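Local coordinates for protein ralf, proline/betaine transporter (Legionella pneumophila, PDB 4D7Q) that probably acts as a guanine-nucleotide exchange factor through a Legionella Sec7 domain, here joined artificially to the capping domain of a Rickettsia relative, at residues Asn226-Leu229 and Asn234-Asn237; Lys80-Gln85 and Lys102-Pro107. The protein carries 2 engineered substitutions. All blocks are in the same frame, centred on the assembly; numbering follows the deposited sequence.

Contact 1 of 2, residues Asn226-Leu229 and Asn234-Asn237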
loop_
_atom_site.group_PDB
_atom_site.type_symbol
_atom_site.label_atom_id
_atom_site.label_comp_id
_atom_site.label_asym_id
_atom_site.label_seq_id
_atom_site.Cartn_x
_atom_site.Cartn_y
_atom_site.Cartn_z
ATOM N N ASN A 226 1.506 -12.671 -18.327
ATOM C CA ASN A 226 1.074 -11.441 -18.973
ATOM C C ASN A 226 0.176 -11.705 -20.207
ATOM O O ASN A 226 -0.797 -10.976 -20.397
ATOM C CB ASN A 226 2.276 -10.554 -19.310
ATOM C CG ASN A 226 1.892 -9.279 -20.008
ATOM O OD1 ASN A 226 1.140 -8.456 -19.476
ATOM N ND2 ASN A 226 2.356 -9.113 -21.240
ATOM N N GLN A 227 0.495 -12.753 -21.022
ATOM C CA GLN A 227 -0.305 -13.155 -22.191
ATOM C C GLN A 227 -1.745 -13.500 -21.770
ATOM O O GLN A 227 -2.679 -13.098 -22.461
ATOM C CB GLN A 227 0.328 -14.345 -22.919
ATOM C CG GLN A 227 1.440 -13.948 -23.880
ATOM C CD GLN A 227 2.216 -15.115 -24.453
ATOM O OE1 GLN A 227 2.043 -16.281 -24.063
ATOM N NE2 GLN A 227 3.106 -14.817 -25.395
ATOM N N PHE A 228 -1.929 -14.216 -20.631
ATOM C CA PHE A 228 -3.271 -14.542 -20.130
ATOM C C PHE A 228 -4.017 -13.276 -19.764
ATOM O O PHE A 228 -5.191 -13.139 -20.100
ATOM C CB PHE A 228 -3.228 -15.485 -18.917
ATOM C CG PHE A 228 -2.682 -16.866 -19.181
ATOM C CD1 PHE A 228 -3.249 -17.683 -20.154
ATOM C CD2 PHE A 228 -1.647 -17.379 -18.405
ATOM C CE1 PHE A 228 -2.738 -18.955 -20.399
ATOM C CE2 PHE A 228 -1.136 -18.648 -18.650
ATOM C CZ PHE A 228 -1.688 -19.432 -19.638
ATOM N N LEU A 229 -3.327 -12.348 -19.086
ATOM C CA LEU A 229 -3.890 -11.062 -18.674
ATOM C C LEU A 229 -4.286 -10.208 -19.876
ATOM O O LEU A 229 -5.428 -9.766 -19.947
ATOM C CB LEU A 229 -2.925 -10.304 -17.737
ATOM C CG LEU A 229 -2.597 -10.973 -16.382
ATOM C CD1 LEU A 229 -1.837 -10.028 -15.485
ATOM C CD2 LEU A 229 -3.846 -11.462 -15.675
ATOM N N ASN A 234 -8.173 -17.393 -18.871
ATOM C CA ASN A 234 -7.944 -17.963 -17.538
ATOM C C ASN A 234 -6.457 -18.290 -17.386
ATOM O O ASN A 234 -5.836 -18.815 -18.321
ATOM C CB ASN A 234 -8.742 -19.250 -17.350
ATOM C CG ASN A 234 -10.234 -19.076 -17.234
ATOM O OD1 ASN A 234 -10.736 -18.123 -16.638
ATOM N ND2 ASN A 234 -10.975 -20.041 -17.749
ATOM N N ILE A 235 -5.891 -17.970 -16.215
ATOM C CA ILE A 235 -4.481 -18.237 -15.918
ATOM C C ILE A 235 -4.299 -19.737 -15.664
ATOM O O ILE A 235 -4.976 -20.321 -14.822
ATOM C CB ILE A 235 -3.941 -17.342 -14.750
ATOM C CG1 ILE A 235 -4.126 -15.857 -15.076
ATOM C CG2 ILE A 235 -2.466 -17.657 -14.406
ATOM C CD1 ILE A 235 -4.037 -14.926 -13.917
ATOM N N GLN A 236 -3.413 -20.352 -16.423
ATOM C CA GLN A 236 -3.089 -21.770 -16.276
ATOM C C GLN A 236 -1.785 -21.924 -15.460
ATOM O O GLN A 236 -1.077 -20.936 -15.245
ATOM C CB GLN A 236 -2.998 -22.450 -17.658
ATOM C CG GLN A 236 -4.390 -22.655 -18.254
ATOM C CD GLN A 236 -4.360 -23.263 -19.623
ATOM O OE1 GLN A 236 -4.232 -22.564 -20.632
ATOM N NE2 GLN A 236 -4.529 -24.576 -19.692
ATOM N N ASN A 237 -1.508 -23.150 -14.969
ATOM C CA ASN A 237 -0.292 -23.465 -14.231
ATOM C C ASN A 237 0.896 -23.484 -15.210
ATOM O O ASN A 237 1.154 -24.474 -15.887
ATOM C CB ASN A 237 -0.444 -24.768 -13.444
ATOM C CG ASN A 237 0.778 -25.206 -12.654
ATOM O OD1 ASN A 237 1.810 -24.535 -12.605
ATOM N ND2 ASN A 237 0.686 -26.353 -12.004
#
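With CG of Phe-228 anti to its own carbonyl carbon (chi1 -65°), the ring leaves helix 220-230 toward the backbone of Ile-235 and Gln-236. Ile-235 uses the matching rotation for CG1, which turns that branch across to the helix while CG2 approaches Phe-228 CD2. One face of the phenyl ring lies against the returning chain. Ile-235 CA sits 4.2 Å from the ring centroid and 24° off its normal, a CH-pi contact made by the main chain. Over this same face, Asn-234 O comes within 3.4 Å of Phe-228 CD1, and Gln-236 N lies 3.6 Å from Phe-228 CE2, displaced toward the rim. The side chains of Gln-236 and Phe-228 run at about a right angle to each other, the amide plane inclined 56° to the ring, with Gln-236 CB 3.8 Å from Phe-228 CZ. At the root of the ring, CB of Phe-228 meets Ile-235 CG1 at 4.0 Å, and one helical residue on, Leu-229 CD2 touches Ile-235 CD1 at 3.9 Å. Phe-251 of strand 248-252 touches both Leu-229 and Ile-235, linking this small apolar cluster of the capping domain to the edge of its sheet. No hydrogen bond joins the two segments; the phenyl face rests on peptide atoms and aliphatic carbon, consistent with apolar packing and dispersion contributing most of the contact between them.

Contact 2 of 2, residues Lys80-Gln85 and Lys102-Pro107; sequences KAFTSQ and KTFKLP
Phe-82 faces residues 102-107 from the C-terminal part of helix 73-84, and its side chain meets that segment only near its far end. The CA-CB bond points toward residues 102-107, and with CG opposite the backbone N, chi1 180° holds the ring out from the helix so that its CE2 and CZ reach the loop. Beyond CG, the first contact is made by CE2, which lies 3.6 Å from CZ of Phe-104 and 3.9 Å from CE2 of the same ring. At the tip, CZ of Phe-82 meets the methyl CG2 of Thr-103 at 3.9 Å, the methyl arriving at the ring edge, close to its plane. The two phenyl groups approach from opposite directions, with centroids 5.6 Å apart and planes inclined at 49°, an oblique pairing. Thr-103 divides its two branches: CG2 is offered to Phe-82, while OG1 hydrogen-bonds to Thr-99 O in the preceding helix, so its polar end is satisfied away from the aromatic contact. Further aromatic neighbours continue the cluster. His-53 of helix 44-54 stacks with Phe-82 and also gives a hydrogen bond from NE2 to its carbonyl O, whereas Phe-100 meets Phe-104 edge-to-face. Leu-68, on helix 61-68, touches both phenyl groups. Nearby, Ser-84 OG folds back onto its own helix and hydrogen-bonds to Ala-81 O at 2.8 Å; that carbonyl also accepts from Gln-85 N, both donors approaching from the same face of its plane. Mostly aromatic and aliphatic groups from several helices and the loop 102-107 thus gather around the Phe-82 and Phe-104 pair, a core cluster in the Legionella Sec7 part of the fusion, as expected of the all-helical Sec7 fold.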
loop_
_atom_site.group_PDB
_atom_site.type_symbol
_atom_site.label_atom_id
_atom_site.label_comp_id
_atom_site.label_asym_id
_atom_site.label_seq_id
_atom_site.Cartn_x
_atom_site.Cartn_y
_atom_site.Cartn_z
ATOM N N LYS A 80 -8.421 4.137 11.339
ATOM C CA LYS A 80 -9.490 5.136 11.549
ATOM C C LYS A 80 -9.144 5.979 12.796
ATOM O O LYS A 80 -9.235 7.201 12.753
ATOM C CB LYS A 80 -10.872 4.449 11.706
ATOM C CG LYS A 80 -12.041 5.421 11.857
ATOM C CD LYS A 80 -13.386 4.700 11.712
ATOM C CE LYS A 80 -14.583 5.547 12.102
ATOM N NZ LYS A 80 -14.993 6.485 11.019
ATOM N N ALA A 81 -8.674 5.317 13.877
ATOM C CA ALA A 81 -8.298 6.007 15.112
ATOM C C ALA A 81 -7.044 6.874 14.883
ATOM O O ALA A 81 -7.024 8.044 15.268
ATOM C CB ALA A 81 -8.073 5.000 16.225
ATOM N N PHE A 82 -6.054 6.330 14.154
ATOM C CA PHE A 82 -4.799 7.003 13.823
ATOM C C PHE A 82 -5.051 8.309 13.069
ATOM O O PHE A 82 -4.535 9.347 13.474
ATOM C CB PHE A 82 -3.892 6.054 13.003
ATOM C CG PHE A 82 -2.543 6.625 12.580
ATOM C CD1 PHE A 82 -1.430 6.517 13.412
ATOM C CD2 PHE A 82 -2.379 7.224 11.334
ATOM C CE1 PHE A 82 -0.178 7.004 13.002
ATOM C CE2 PHE A 82 -1.145 7.743 10.946
ATOM C CZ PHE A 82 -0.049 7.619 11.777
ATOM N N THR A 83 -5.843 8.256 11.980
ATOM C CA THR A 83 -6.157 9.440 11.159
ATOM C C THR A 83 -7.044 10.478 11.891
ATOM O O THR A 83 -6.801 11.677 11.744
ATOM C CB THR A 83 -6.683 9.033 9.765
ATOM O OG1 THR A 83 -5.790 8.076 9.186
ATOM C CG2 THR A 83 -6.808 10.237 8.804
ATOM N N SER A 84 -8.034 10.025 12.693
ATOM C CA SER A 84 -8.944 10.910 13.453
ATOM C C SER A 84 -8.218 11.760 14.493
ATOM O O SER A 84 -8.699 12.838 14.855
ATOM C CB SER A 84 -10.038 10.104 14.140
ATOM O OG SER A 84 -9.482 9.328 15.190
ATOM N N GLN A 85 -7.048 11.285 14.939
ATOM C CA GLN A 85 -6.174 11.945 15.900
ATOM C C GLN A 85 -5.377 13.083 15.222
ATOM O O GLN A 85 -4.736 13.882 15.902
ATOM C CB GLN A 85 -5.257 10.901 16.566
ATOM C CG GLN A 85 -5.980 10.081 17.665
ATOM C CD GLN A 85 -5.368 8.727 17.986
ATOM O OE1 GLN A 85 -4.156 8.496 17.854
ATOM N NE2 GLN A 85 -6.204 7.797 18.450
ATOM N N LYS A 102 3.311 12.568 4.510
ATOM C CA LYS A 102 4.662 12.662 5.098
ATOM C C LYS A 102 4.824 12.015 6.484
ATOM O O LYS A 102 5.949 11.833 6.954
ATOM C CB LYS A 102 5.212 14.092 5.048
ATOM C CG LYS A 102 5.595 14.508 3.634
ATOM C CD LYS A 102 6.928 13.836 3.218
ATOM C CE LYS A 102 8.142 14.644 3.631
ATOM N NZ LYS A 102 9.398 13.865 3.482
ATOM N N THR A 103 3.711 11.701 7.102
ATOM C CA THR A 103 3.689 10.908 8.308
ATOM C C THR A 103 4.210 9.484 8.074
ATOM O O THR A 103 4.772 8.903 8.936
ATOM C CB THR A 103 2.281 10.816 8.904
ATOM O OG1 THR A 103 1.694 12.105 8.988
ATOM C CG2 THR A 103 2.324 10.255 10.244
ATOM N N PHE A 104 4.029 8.964 6.879
ATOM C CA PHE A 104 4.352 7.597 6.573
ATOM C C PHE A 104 5.634 7.342 5.822
ATOM O O PHE A 104 6.147 8.164 5.106
ATOM C CB PHE A 104 3.253 6.958 5.721
ATOM C CG PHE A 104 1.907 7.003 6.332
ATOM C CD1 PHE A 104 1.080 8.065 6.115
ATOM C CD2 PHE A 104 1.481 5.994 7.138
ATOM C CE1 PHE A 104 -0.152 8.112 6.688
ATOM C CE2 PHE A 104 0.252 6.034 7.714
ATOM C CZ PHE A 104 -0.558 7.093 7.493
ATOM N N LYS A 105 6.436 5.977 5.783
ATOM C CA LYS A 105 6.957 5.181 4.743
ATOM C C LYS A 105 5.715 4.536 4.153
ATOM O O LYS A 105 5.193 3.594 4.689
ATOM C CB LYS A 105 7.859 4.180 5.387
ATOM C CG LYS A 105 9.003 4.731 6.099
ATOM C CD LYS A 105 10.030 5.377 5.207
ATOM N N LEU A 106 5.557 5.163 3.062
ATOM C CA LEU A 106 4.398 4.720 2.338
ATOM C C LEU A 106 4.559 3.350 1.703
ATOM O O LEU A 106 5.605 3.020 1.227
ATOM C CB LEU A 106 3.980 5.732 1.290
ATOM C CG LEU A 106 3.576 7.122 1.728
ATOM C CD1 LEU A 106 3.572 8.103 0.604
ATOM C CD2 LEU A 106 2.207 7.084 2.349
ATOM N N PRO A 107 3.510 2.556 1.719
ATOM C CA PRO A 107 3.608 1.191 1.153
ATOM C C PRO A 107 3.724 1.241 -0.372
ATOM O O PRO A 107 3.324 2.243 -1.001
ATOM C CB PRO A 107 2.296 0.519 1.597
ATOM C CG PRO A 107 1.346 1.624 1.823
ATOM C CD PRO A 107 2.156 2.827 2.263
#

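Overall arrangement
From the N terminus, the chain first reaches contact 2, where helix 73-84 is met again after helix 93-102 by the loop leading into helix 110-127; sixteen residues are enclosed. Farther along, strand 208-214 belongs to the sheet of the Rickettsia capping part. Contact 1 joins the C-terminal part of helix 220-230 to the loop just after it and closes a much tighter loop, with four residues between its segments, before strand 248-252 starts at the edge of the sheet. The two loops are in series and neither nest nor cross. Contact 2 lies wholly in the Sec7 part and contact 1 wholly in the capping part, with centres 36 Å apart, so neither bridges the fusion.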